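Tonb-dependent siderophore receptor (PDB 5FP1) probably takes part in the first step of iron uptake, binding ferric siderophores, possibly including enterobactin, and transporting them across the bacterial outer membrane. Local coordinates at residues A[158-163]-A[186-191]; A[348-353]-A[420-425]; A[143-148]-A[177-182]. All coordinates share one frame; numbering follows the deposited sequence.

Interaction 1. Residues A[158-163]-A[186-191]; sequences TDNYQR and QNEKAG
N160 and E188 both hold CG anti to the carbonyl carbon, beside the backbone N (chi1 -70° and -64°). The two side chains lie side by side, pointing the same way. They sit at the mouth of the antiparallel hairpin formed by strands 161-171 and 177-188 of the TonB-dependent receptor beta-barrel. N160 ND2 gives a hydrogen bond of 2.8 Å to E188 OE2; the oxygen lies close to the amide plane, whereas the nitrogen stands well above the carboxylate plane. D159 and N160 both have positive phi, a backbone shape that aspartate and asparagine accept more readily than most residues, and this turns the chain into strand 161-171. D159 is still bonded to the other segment: its O accepts E188 N at 3.1 Å. Farther in, Q162 and Q186 form a hydrogen-bonded antiparallel pair, Q162 N to Q186 O 2.8 Å and Q186 N to Q162 O 2.9 Å. Their side chains also run together, with the amide planes 43° apart, on one face of the sheet, where long polar chains suit an exposed position. Y161 sets CD2 against N187 CB at 3.9 Å; its ring also stands edge-to-face with H185, which bonds N187 OD1. The carboxylates of D159 and E188 come near each other, and a water donating to D159 OD1 and E188 OE1 probably eases their repulsion. The other carboxylate oxygen, D159 OD2, accepts G191 N at 2.9 Å from above the carboxylate plane.

Interaction 2. Residues A[348-353]-A[420-425]; sequences RFNVGA and SVYLLD
Y422 spreads its ring over the backbone of G352, its hydrogen-bonded partner on the antiparallel barrel strand across from it. CB carries CG into the crowded position between the backbone N and the carbonyl carbon (chi1 66°), and the end of the side chain comes nearer to strand 346-368. CD1 then meets G352 O, CE1 comes within 3.4 Å of G352 C, and CZ meets G352 CA, while G352 N lies over one face near the rim. Glycine suits this place because it has no side chain to hold the ring off the main chain, and the aromatic group covers peptide atoms in its stead. On the other edge, CE2 passes 3.2 Å from N350 OD1. At the tip, Y422 OH donates to N350 OD1 at 2.7 Å, with the amide tilted by 53° against the ring. N350 CG stands anti to the backbone N (chi1 -178°), and its ND2 donates to S31 O. On the opposite face of the sheet V351 CG1 meets L423 CD1 at 3.5 Å in the conformer given, and L423 also touches a bound detergent, as befits an apolar surface of a membrane barrel. The Y422 face looks instead toward K32, whose cation meets the ring. Strand 315-341 flanks 346-368, with A335 touching both N350 and Y422, and strand 433-450 flanks 405-428, bringing R440 against Y422.

Interaction 3. Residues A[143-148]-A[177-182]; sequences VAKKGD and AARVAV
The backbone of A144, in a loop without regular structure, passes strand residue R179 with their CA atoms 4.7 Å apart. This loop is the linker of the TonB-dependent receptor fold, leading from plug strand 135-141 into barrel strand 149-157, and it is laid here against the start of strand 177-188. Small residues let the chains come close: A144 CB rests 3.5 Å from A177 O, and A177 CB in turn lies 3.3 Å from K145 O, an oxygen that also accepts N169 ND2. R179 CB packs on A144 CA at 3.6 Å. From there the side chain runs out extended, with CG anti to the backbone N (chi1 -175°), and carries the guanidinium to V143. NH1 donates to V143 O at 3.1 Å; the oxygen lies at the guanidinium edge, in its plane, yet the nitrogen stands above the plane of the carbonyl. Arginine suits the site because its several N-H groups serve different partners, NH2 making a salt bridge to D167. K145, also extended, crosses R179 obliquely, and the two like charges share one water that accepts from R179 NH1 at 2.9 Å and from K145 NZ at 3.3 Å.

Overall arrangement
All three contacts involve the barrel wall, but at different places. Interactions 1 and 3 use the two ends of strand 177-188, with centres 29 Å apart and segments that alternate along the chain; interaction 2 follows later in the sequence, its centre 45 Å from that of interaction 1, on the opposite side of the chain's centre. Interaction 1 is a surface contact of polar and charged side chains at a hairpin mouth, aided by water. Interactions 2 and 3 are partly buried. The former is a regular strand pair, with V351 and detergent-touching L423 on one face and a tyrosine ring meeting an asparagine amide on the other; the latter joins the plug-to-barrel linker to the wall through small residues and one arginine.

Interaction 1. Residues A[158-163]-A[186-191]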
ATOM      1  N   THR A 158      -1.199 -12.180 -22.704  1.00 22.43           N
ATOM      2  CA  THR A 158      -0.535 -13.455 -22.541  1.00 27.52           C
ATOM      3  C   THR A 158      -0.818 -14.020 -21.137  1.00 32.78           C
ATOM      4  O   THR A 158      -1.191 -13.267 -20.200  1.00 24.96           O
ATOM      5  CB  THR A 158       0.966 -13.295 -22.756  1.00 26.95           C
ATOM      6  OG1 THR A 158       1.428 -12.214 -21.942  1.00 26.16           O
ATOM      7  CG2 THR A 158       1.259 -12.970 -24.218  1.00 29.14           C
ATOM      8  N   ASP A 159      -0.660 -15.333 -21.016  1.00 25.05           N
ATOM      9  CA  ASP A 159      -0.944 -16.076 -19.770  1.00 27.53           C
ATOM     10  C   ASP A 159      -2.359 -15.842 -19.272  1.00 28.93           C
ATOM     11  O   ASP A 159      -2.605 -15.635 -18.077  1.00 23.77           O
ATOM     12  CB  ASP A 159       0.117 -15.768 -18.707  1.00 25.80           C
ATOM     13  CG  ASP A 159       1.446 -16.454 -19.008  1.00 28.78           C
ATOM     14  OD1 ASP A 159       1.408 -17.637 -19.415  1.00 31.81           O
ATOM     15  OD2 ASP A 159       2.532 -15.835 -18.880  1.00 26.61           O
ATOM     16  N   ASN A 160      -3.296 -15.908 -20.224  1.00 21.94           N
ATOM     17  CA  ASN A 160      -4.732 -15.935 -19.963  1.00 23.54           C
ATOM     18  C   ASN A 160      -5.239 -14.712 -19.204  1.00 24.12           C
ATOM     19  O   ASN A 160      -6.102 -14.812 -18.355  1.00 24.69           O
ATOM     20  CB  ASN A 160      -5.128 -17.221 -19.244  1.00 25.55           C
ATOM     21  CG  ASN A 160      -5.002 -18.436 -20.156  1.00 42.33           C
ATOM     22  OD1 ASN A 160      -5.421 -18.395 -21.311  1.00 40.02           O
ATOM     23  ND2 ASN A 160      -4.389 -19.501 -19.661  1.00 40.01           N
ATOM     24  N   TYR A 161      -4.705 -13.563 -19.567  1.00 21.97           N
ATOM     25  CA  TYR A 161      -5.227 -12.270 -19.110  1.00 20.67           C
ATOM     26  C   TYR A 161      -6.454 -11.876 -19.919  1.00 24.14           C
ATOM     27  O   TYR A 161      -6.416 -11.872 -21.153  1.00 24.24           O
ATOM     28  CB  TYR A 161      -4.115 -11.262 -19.295  1.00 20.88           C
ATOM     29  CG  TYR A 161      -4.368  -9.827 -18.906  1.00 23.30           C
ATOM     30  CD1 TYR A 161      -5.225  -9.018 -19.654  1.00 22.30           C
ATOM     31  CD2 TYR A 161      -3.684  -9.244 -17.844  1.00 23.30           C
ATOM     32  CE1 TYR A 161      -5.405  -7.692 -19.336  1.00 22.80           C
ATOM     33  CE2 TYR A 161      -3.860  -7.914 -17.518  1.00 23.28           C
ATOM     34  CZ  TYR A 161      -4.711  -7.135 -18.274  1.00 25.12           C
ATOM     35  OH  TYR A 161      -4.888  -5.809 -17.972  1.00 25.03           O
ATOM     36  N   GLN A 162      -7.547 -11.571 -19.228  1.00 21.16           N
ATOM     37  CA  GLN A 162      -8.714 -10.930 -19.852  1.00 22.69           C
ATOM     38  C   GLN A 162      -9.284  -9.927 -18.897  1.00 23.81           C
ATOM     39  O   GLN A 162      -9.484 -10.241 -17.727  1.00 21.84           O
ATOM     40  CB  GLN A 162      -9.803 -11.969 -20.180  1.00 26.16           C
ATOM     41  CG  GLN A 162      -9.318 -13.100 -21.074  1.00 36.18           C
ATOM     42  CD  GLN A 162     -10.262 -14.292 -21.044  1.00 53.74           C
ATOM     43  OE1 GLN A 162     -11.475 -14.128 -20.986  1.00 52.43           O
ATOM     44  NE2 GLN A 162      -9.707 -15.496 -21.066  1.00 70.76           N
ATOM     45  N   ARG A 163      -9.572  -8.728 -19.385  1.00 21.61           N
ATOM     46  CA  ARG A 163     -10.079  -7.668 -18.526  1.00 20.32           C
ATOM     47  C   ARG A 163     -11.065  -6.797 -19.284  1.00 20.92           C
ATOM     48  O   ARG A 163     -10.779  -6.366 -20.401  1.00 23.40           O
ATOM     49  CB  ARG A 163      -8.913  -6.797 -18.043  1.00 19.86           C
ATOM     50  CG  ARG A 163      -9.303  -5.729 -17.034  1.00 22.94           C
ATOM     51  CD  ARG A 163      -8.090  -4.906 -16.666  1.00 20.84           C
ATOM     52  NE  ARG A 163      -8.375  -3.821 -15.726  1.00 21.06           N
ATOM     53  CZ  ARG A 163      -8.420  -3.947 -14.398  1.00 24.63           C
ATOM     54  NH1 ARG A 163      -8.253  -5.129 -13.820  1.00 22.62           N
ATOM     55  NH2 ARG A 163      -8.659  -2.889 -13.641  1.00 22.42           N
ATOM     56  N   GLN A 186      -9.449 -11.435 -15.097  1.00 21.02           N
ATOM     57  CA  GLN A 186      -8.707 -12.664 -14.748  1.00 21.79           C
ATOM     58  C   GLN A 186      -7.344 -12.621 -15.362  1.00 21.93           C
ATOM     59  O   GLN A 186      -7.152 -12.056 -16.460  1.00 21.29           O
ATOM     60  CB  GLN A 186      -9.425 -13.936 -15.202  1.00 25.51           C
ATOM     61  CG  GLN A 186      -9.549 -14.079 -16.709  1.00 28.27           C
ATOM     62  CD  GLN A 186     -10.042 -15.461 -17.141  1.00 39.23           C
ATOM     63  OE1 GLN A 186      -9.443 -16.103 -18.002  1.00 55.90           O
ATOM     64  NE2 GLN A 186     -11.120 -15.913 -16.548  1.00 41.57           N
ATOM     65  N   ASN A 187      -6.377 -13.208 -14.659  1.00 19.53           N
ATOM     66  CA  ASN A 187      -5.062 -13.443 -15.226  1.00 17.43           C
ATOM     67  C   ASN A 187      -4.330 -14.511 -14.438  1.00 20.73           C
ATOM     68  O   ASN A 187      -4.560 -14.679 -13.229  1.00 18.51           O
ATOM     69  CB  ASN A 187      -4.219 -12.150 -15.287  1.00 19.93           C
ATOM     70  CG  ASN A 187      -3.665 -11.723 -13.927  1.00 22.10           C
ATOM     71  OD1 ASN A 187      -4.381 -11.136 -13.116  1.00 21.04           O
ATOM     72  ND2 ASN A 187      -2.382 -11.974 -13.700  1.00 19.97           N
ATOM     73  N   GLU A 188      -3.450 -15.227 -15.121  1.00 17.60           N
ATOM     74  CA  GLU A 188      -2.453 -16.060 -14.468  1.00 19.85           C
ATOM     75  C   GLU A 188      -1.234 -15.200 -14.252  1.00 20.10           C
ATOM     76  O   GLU A 188      -0.964 -14.307 -15.045  1.00 20.05           O
ATOM     77  CB  GLU A 188      -2.068 -17.248 -15.343  1.00 22.39           C
ATOM     78  CG  GLU A 188      -3.212 -18.195 -15.586  1.00 26.27           C
ATOM     79  CD  GLU A 188      -2.845 -19.269 -16.600  1.00 33.46           C
ATOM     80  OE1 GLU A 188      -1.646 -19.400 -16.963  1.00 36.39           O
ATOM     81  OE2 GLU A 188      -3.773 -19.976 -17.012  1.00 35.50           O
ATOM     82  N   LYS A 189      -0.494 -15.457 -13.177  1.00 20.83           N
ATOM     83  CA  LYS A 189       0.739 -14.730 -12.940  1.00 19.48           C
ATOM     84  C   LYS A 189       1.671 -14.991 -14.126  1.00 21.08           C
ATOM     85  O   LYS A 189       1.958 -16.145 -14.472  1.00 20.53           O
ATOM     86  CB  LYS A 189       1.399 -15.166 -11.643  1.00 20.87           C
ATOM     87  CG  LYS A 189       2.621 -14.348 -11.308  1.00 21.25           C
ATOM     88  CD  LYS A 189       3.288 -14.857 -10.041  1.00 24.36           C
ATOM     89  CE  LYS A 189       4.505 -13.999  -9.680  1.00 22.55           C
ATOM     90  NZ  LYS A 189       5.339 -14.622  -8.612  1.00 24.63           N
ATOM     91  N   ALA A 190       2.170 -13.923 -14.720  1.00 20.57           N
ATOM     92  CA  ALA A 190       2.908 -14.040 -15.981  1.00 23.96           C
ATOM     93  C   ALA A 190       4.214 -14.792 -15.791  1.00 21.74           C
ATOM     94  O   ALA A 190       4.998 -14.493 -14.869  1.00 21.13           O
ATOM     95  CB  ALA A 190       3.204 -12.647 -16.535  1.00 26.34           C
ATOM     96  N   GLY A 191       4.425 -15.798 -16.631  1.00 23.16           N
ATOM     97  CA  GLY A 191       5.659 -16.579 -16.614  1.00 23.66           C
ATOM     98  C   GLY A 191       5.675 -17.697 -15.604  1.00 23.72           C
ATOM     99  O   GLY A 191       6.627 -18.477 -15.537  1.00 21.50           O
TER
HETATM  100  O   HOH W   1      -1.394 -12.837 -17.287  1.00 22.89           O
HETATM  101  O   HOH W   2      -0.361 -19.551 -19.415  1.00 41.66           O

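Interaction 2. Residues A[348-353]-A[420-425]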
ATOM      1  N   ARG A 348      -5.439  29.594   5.070  1.00 28.96           N
ATOM      2  CA  ARG A 348      -6.028  28.493   4.329  1.00 26.73           C
ATOM      3  C   ARG A 348      -6.090  27.308   5.279  1.00 27.15           C
ATOM      4  O   ARG A 348      -5.052  26.838   5.760  1.00 23.98           O
ATOM      5  CB  ARG A 348      -5.206  28.187   3.096  1.00 29.88           C
ATOM      6  CG  ARG A 348      -5.362  29.266   2.036  1.00 35.69           C
ATOM      7  CD  ARG A 348      -4.395  29.088   0.906  1.00 48.49           C
ATOM      8  NE  ARG A 348      -2.997  29.195   1.337  1.00 55.62           N
ATOM      9  CZ  ARG A 348      -1.986  29.066   0.489  1.00 50.24           C
ATOM     10  NH1 ARG A 348      -2.246  28.861  -0.799  1.00 57.59           N
ATOM     11  NH2 ARG A 348      -0.730  29.129   0.907  1.00 40.13           N
ATOM     12  N   PHE A 349      -7.300  26.889   5.632  1.00 22.20           N
ATOM     13  CA  PHE A 349      -7.454  26.013   6.792  1.00 22.67           C
ATOM     14  C   PHE A 349      -8.359  24.800   6.574  1.00 23.05           C
ATOM     15  O   PHE A 349      -9.178  24.746   5.652  1.00 24.85           O
ATOM     16  CB  PHE A 349      -7.979  26.809   7.977  1.00 24.59           C
ATOM     17  CG  PHE A 349      -9.381  27.316   7.788  1.00 30.39           C
ATOM     18  CD1 PHE A 349     -10.468  26.521   8.104  1.00 32.41           C
ATOM     19  CD2 PHE A 349      -9.611  28.606   7.322  1.00 34.02           C
ATOM     20  CE1 PHE A 349     -11.767  26.983   7.937  1.00 29.20           C
ATOM     21  CE2 PHE A 349     -10.902  29.072   7.161  1.00 33.18           C
ATOM     22  CZ  PHE A 349     -11.979  28.258   7.457  1.00 31.67           C
ATOM     23  N   ASN A 350      -8.191  23.854   7.474  1.00 22.84           N
ATOM     24  CA  ASN A 350      -9.044  22.689   7.576  1.00 21.94           C
ATOM     25  C   ASN A 350      -8.989  22.353   9.038  1.00 22.67           C
ATOM     26  O   ASN A 350      -7.907  22.059   9.595  1.00 22.11           O
ATOM     27  CB  ASN A 350      -8.535  21.552   6.677  1.00 24.44           C
ATOM     28  CG  ASN A 350      -9.431  20.325   6.727  1.00 19.77           C
ATOM     29  OD1 ASN A 350     -10.077  20.072   7.735  1.00 20.01           O
ATOM     30  ND2 ASN A 350      -9.475  19.576   5.648  1.00 24.29           N
ATOM     31  N   VAL A 351     -10.133  22.491   9.701  0.50 19.48           N
ATOM     32  CA  VAL A 351     -10.262  22.131  11.098  0.50 18.83           C
ATOM     33  C   VAL A 351     -11.413  21.136  11.230  0.50 21.64           C
ATOM     34  O   VAL A 351     -12.405  21.222  10.506  0.50 22.42           O
ATOM     35  CB  VAL A 351     -10.489  23.375  11.980  0.50 23.17           C
ATOM     36  CG1 VAL A 351      -9.383  24.392  11.726  0.50 26.90           C
ATOM     37  CG2 VAL A 351     -11.857  24.001  11.720  0.50 18.70           C
ATOM     38  N   GLY A 352     -11.280  20.177  12.135  1.00 20.85           N
ATOM     39  CA  GLY A 352     -12.221  19.064  12.149  1.00 23.15           C
ATOM     40  C   GLY A 352     -12.111  18.061  13.244  1.00 20.75           C
ATOM     41  O   GLY A 352     -11.318  18.198  14.183  1.00 20.77           O
ATOM     42  N   ALA A 353     -12.970  17.049  13.137  1.00 20.19           N
ATOM     43  CA  ALA A 353     -13.080  16.040  14.147  1.00 20.26           C
ATOM     44  C   ALA A 353     -13.392  14.721  13.444  1.00 20.15           C
ATOM     45  O   ALA A 353     -13.957  14.723  12.357  1.00 19.46           O
ATOM     46  CB  ALA A 353     -14.191  16.387  15.101  1.00 24.91           C
ATOM     47  N   SER A 420     -10.790  11.985  17.401  1.00 19.89           N
ATOM     48  CA  SER A 420      -9.764  12.976  17.202  1.00 20.51           C
ATOM     49  C   SER A 420     -10.292  14.324  16.816  1.00 19.28           C
ATOM     50  O   SER A 420     -11.397  14.461  16.290  1.00 20.33           O
ATOM     51  CB  SER A 420      -8.792  12.498  16.116  1.00 28.44           C
ATOM     52  OG  SER A 420      -9.460  11.980  15.005  1.00 34.44           O
ATOM     53  N   VAL A 421      -9.463  15.332  17.057  0.50 18.75           N
ATOM     54  CA  VAL A 421      -9.742  16.702  16.684  0.50 18.73           C
ATOM     55  C   VAL A 421      -8.428  17.270  16.144  0.50 19.15           C
ATOM     56  O   VAL A 421      -7.366  16.946  16.671  0.50 17.41           O
ATOM     57  CB  VAL A 421     -10.152  17.536  17.923  0.50 19.68           C
ATOM     58  CG1 VAL A 421     -10.562  18.948  17.515  0.50 19.35           C
ATOM     59  CG2 VAL A 421     -11.255  16.844  18.714  0.50 23.13           C
ATOM     60  N   TYR A 422      -8.491  18.100  15.105  1.00 17.94           N
ATOM     61  CA  TYR A 422      -7.302  18.674  14.538  1.00 20.98           C
ATOM     62  C   TYR A 422      -7.541  20.087  13.983  1.00 20.58           C
ATOM     63  O   TYR A 422      -8.668  20.501  13.711  1.00 21.23           O
ATOM     64  CB  TYR A 422      -6.768  17.771  13.394  1.00 17.06           C
ATOM     65  CG  TYR A 422      -7.726  17.728  12.247  1.00 19.13           C
ATOM     66  CD1 TYR A 422      -8.801  16.843  12.243  1.00 20.08           C
ATOM     67  CD2 TYR A 422      -7.612  18.622  11.196  1.00 21.25           C
ATOM     68  CE1 TYR A 422      -9.727  16.855  11.210  1.00 20.51           C
ATOM     69  CE2 TYR A 422      -8.530  18.639  10.173  1.00 22.97           C
ATOM     70  CZ  TYR A 422      -9.588  17.760  10.189  1.00 22.27           C
ATOM     71  OH  TYR A 422     -10.474  17.793   9.145  1.00 23.18           O
ATOM     72  N   LEU A 423      -6.439  20.803  13.818  1.00 21.19           N
ATOM     73  CA  LEU A 423      -6.407  22.077  13.106  1.00 23.13           C
ATOM     74  C   LEU A 423      -5.251  22.049  12.130  1.00 22.97           C
ATOM     75  O   LEU A 423      -4.109  21.736  12.520  1.00 20.77           O
ATOM     76  CB  LEU A 423      -6.118  23.222  14.070  1.00 28.04           C
ATOM     77  CG  LEU A 423      -6.959  23.523  15.304  1.00 40.56           C
ATOM     78  CD1 LEU A 423      -8.428  23.650  14.977  1.00 45.97           C
ATOM     79  CD2 LEU A 423      -6.734  22.492  16.390  1.00 50.80           C
ATOM     80  N   LEU A 424      -5.526  22.403  10.885  1.00 21.75           N
ATOM     81  CA  LEU A 424      -4.497  22.568   9.883  1.00 21.25           C
ATOM     82  C   LEU A 424      -4.685  23.955   9.292  1.00 24.17           C
ATOM     83  O   LEU A 424      -5.801  24.339   8.956  1.00 24.08           O
ATOM     84  CB  LEU A 424      -4.619  21.530   8.762  1.00 23.35           C
ATOM     85  CG  LEU A 424      -4.380  20.072   9.154  1.00 24.78           C
ATOM     86  CD1 LEU A 424      -5.007  19.157   8.118  1.00 23.66           C
ATOM     87  CD2 LEU A 424      -2.902  19.745   9.276  1.00 28.32           C
ATOM     88  N   ASP A 425      -3.599  24.716   9.196  1.00 23.28           N
ATOM     89  CA  ASP A 425      -3.673  26.095   8.687  1.00 25.93           C
ATOM     90  C   ASP A 425      -2.362  26.440   7.996  1.00 26.89           C
ATOM     91  O   ASP A 425      -1.280  26.279   8.572  1.00 26.02           O
ATOM     92  CB  ASP A 425      -3.955  27.043   9.853  1.00 28.69           C
ATOM     93  CG  ASP A 425      -4.228  28.500   9.420  1.00 31.85           C
ATOM     94  OD1 ASP A 425      -4.455  28.775   8.224  1.00 32.72           O
ATOM     95  OD2 ASP A 425      -4.221  29.374  10.322  1.00 35.81           O
TER

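Interaction 3. Residues A[143-148]-A[177-182]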
ATOM      1  N   VAL A 143     -15.675   9.508  -8.924  1.00 27.38           N
ATOM      2  CA  VAL A 143     -17.062   9.672  -8.524  1.00 33.57           C
ATOM      3  C   VAL A 143     -17.908  10.486  -9.548  1.00 30.29           C
ATOM      4  O   VAL A 143     -17.375  11.197 -10.399  1.00 27.72           O
ATOM      5  CB  VAL A 143     -17.140  10.263  -7.097  1.00 42.52           C
ATOM      6  CG1 VAL A 143     -16.494  11.635  -7.039  1.00 36.00           C
ATOM      7  CG2 VAL A 143     -18.579  10.313  -6.607  1.00 60.89           C
ATOM      8  N   ALA A 144     -19.228  10.344  -9.444  1.00 30.19           N
ATOM      9  CA  ALA A 144     -20.157  11.032 -10.332  1.00 28.60           C
ATOM     10  C   ALA A 144     -19.823  12.499 -10.379  1.00 31.07           C
ATOM     11  O   ALA A 144     -19.565  13.124  -9.345  1.00 32.76           O
ATOM     12  CB  ALA A 144     -21.593  10.838  -9.853  1.00 22.78           C
ATOM     13  N   LYS A 145     -19.861  13.055 -11.585  1.00 28.08           N
ATOM     14  CA  LYS A 145     -19.557  14.445 -11.779  1.00 35.57           C
ATOM     15  C   LYS A 145     -20.271  15.020 -13.015  1.00 37.91           C
ATOM     16  O   LYS A 145     -21.010  14.318 -13.739  1.00 32.74           O
ATOM     17  CB  LYS A 145     -18.034  14.611 -11.888  1.00 37.40           C
ATOM     18  CG  LYS A 145     -17.437  13.846 -13.050  1.00 40.19           C
ATOM     19  CD  LYS A 145     -15.923  13.879 -13.010  1.00 44.90           C
ATOM     20  CE  LYS A 145     -15.347  13.328 -14.291  1.00 44.74           C
ATOM     21  NZ  LYS A 145     -13.865  13.344 -14.254  1.00 56.74           N
ATOM     22  N   LYS A 146     -20.089  16.311 -13.259  1.00 40.96           N
ATOM     23  CA  LYS A 146     -20.808  16.943 -14.366  1.00 37.04           C
ATOM     24  C   LYS A 146     -20.295  16.483 -15.736  1.00 42.70           C
ATOM     25  O   LYS A 146     -19.110  16.211 -15.910  1.00 37.61           O
ATOM     26  CB  LYS A 146     -20.742  18.470 -14.268  1.00 53.65           C
ATOM     27  CG  LYS A 146     -19.354  19.056 -14.414  1.00 58.33           C
ATOM     28  CD  LYS A 146     -19.393  20.581 -14.411  1.00 64.27           C
ATOM     29  CE  LYS A 146     -18.005  21.155 -14.658  1.00 77.24           C
ATOM     30  NZ  LYS A 146     -17.906  22.582 -14.246  1.00 87.74           N
ATOM     31  N   GLY A 147     -21.194  16.400 -16.711  1.00 42.71           N
ATOM     32  CA  GLY A 147     -20.810  16.029 -18.064  1.00 42.22           C
ATOM     33  C   GLY A 147     -21.079  14.561 -18.304  1.00 52.27           C
ATOM     34  O   GLY A 147     -20.767  13.727 -17.460  1.00 57.17           O
ATOM     35  N   ASP A 148     -21.661  14.244 -19.453  1.00 51.26           N
ATOM     36  CA  ASP A 148     -22.004  12.870 -19.781  1.00 49.57           C
ATOM     37  C   ASP A 148     -20.820  12.187 -20.434  1.00 53.87           C
ATOM     38  O   ASP A 148     -20.046  12.832 -21.133  1.00 49.03           O
ATOM     39  CB  ASP A 148     -23.238  12.818 -20.679  1.00 50.33           C
ATOM     40  CG  ASP A 148     -24.497  13.212 -19.936  1.00 55.36           C
ATOM     41  OD1 ASP A 148     -24.500  14.315 -19.360  1.00 90.17           O
ATOM     42  OD2 ASP A 148     -25.462  12.422 -19.887  1.00 47.97           O
ATOM     43  N   ALA A 177     -25.980  13.999 -11.050  1.00 28.09           N
ATOM     44  CA  ALA A 177     -25.290  13.110 -11.965  1.00 21.43           C
ATOM     45  C   ALA A 177     -25.039  11.755 -11.289  1.00 25.55           C
ATOM     46  O   ALA A 177     -24.962  11.690 -10.073  1.00 26.39           O
ATOM     47  CB  ALA A 177     -24.008  13.715 -12.435  1.00 24.21           C
ATOM     48  N   ALA A 178     -24.981  10.691 -12.083  1.00 27.54           N
ATOM     49  CA  ALA A 178     -24.779   9.343 -11.559  1.00 27.95           C
ATOM     50  C   ALA A 178     -23.726   8.668 -12.392  1.00 29.88           C
ATOM     51  O   ALA A 178     -23.586   8.962 -13.573  1.00 27.27           O
ATOM     52  CB  ALA A 178     -26.076   8.542 -11.580  1.00 29.20           C
ATOM     53  N   ARG A 179     -22.938   7.795 -11.760  1.00 26.64           N
ATOM     54  CA  ARG A 179     -21.809   7.169 -12.431  1.00 22.91           C
ATOM     55  C   ARG A 179     -21.727   5.718 -11.966  1.00 21.61           C
ATOM     56  O   ARG A 179     -22.099   5.402 -10.847  1.00 21.78           O
ATOM     57  CB  ARG A 179     -20.529   7.905 -12.083  1.00 26.62           C
ATOM     58  CG  ARG A 179     -19.312   7.406 -12.817  1.00 31.62           C
ATOM     59  CD  ARG A 179     -18.094   8.209 -12.424  1.00 31.32           C
ATOM     60  NE  ARG A 179     -16.935   7.861 -13.232  1.00 25.76           N
ATOM     61  CZ  ARG A 179     -15.835   8.600 -13.304  1.00 34.86           C
ATOM     62  NH1 ARG A 179     -15.727   9.713 -12.593  1.00 37.66           N
ATOM     63  NH2 ARG A 179     -14.838   8.219 -14.083  1.00 38.08           N
ATOM     64  N   VAL A 180     -21.294   4.828 -12.843  1.00 25.65           N
ATOM     65  CA  VAL A 180     -21.010   3.461 -12.427  1.00 25.78           C
ATOM     66  C   VAL A 180     -19.812   2.937 -13.194  1.00 29.36           C
ATOM     67  O   VAL A 180     -19.710   3.130 -14.405  1.00 31.34           O
ATOM     68  CB  VAL A 180     -22.215   2.535 -12.607  1.00 27.44           C
ATOM     69  CG1 VAL A 180     -22.590   2.405 -14.065  1.00 32.25           C
ATOM     70  CG2 VAL A 180     -21.909   1.157 -12.023  1.00 32.85           C
ATOM     71  N   ALA A 181     -18.868   2.323 -12.476  1.00 26.46           N
ATOM     72  CA  ALA A 181     -17.770   1.585 -13.106  1.00 25.00           C
ATOM     73  C   ALA A 181     -17.945   0.104 -12.787  1.00 26.65           C
ATOM     74  O   ALA A 181     -18.408  -0.253 -11.708  1.00 22.78           O
ATOM     75  CB  ALA A 181     -16.424   2.095 -12.618  1.00 28.66           C
ATOM     76  N   VAL A 182     -17.641  -0.749 -13.749  1.00 25.02           N
ATOM     77  CA  VAL A 182     -17.808  -2.183 -13.571  1.00 25.41           C
ATOM     78  C   VAL A 182     -16.536  -2.849 -14.067  1.00 23.40           C
ATOM     79  O   VAL A 182     -15.876  -2.339 -14.970  1.00 26.38           O
ATOM     80  CB  VAL A 182     -19.022  -2.740 -14.343  1.00 32.72           C
ATOM     81  CG1 VAL A 182     -19.321  -4.152 -13.900  1.00 36.91           C
ATOM     82  CG2 VAL A 182     -20.263  -1.896 -14.100  1.00 40.25           C
TER
HETATM   83  O   HOH W   3     -13.372  11.177 -11.882  1.00 43.10           O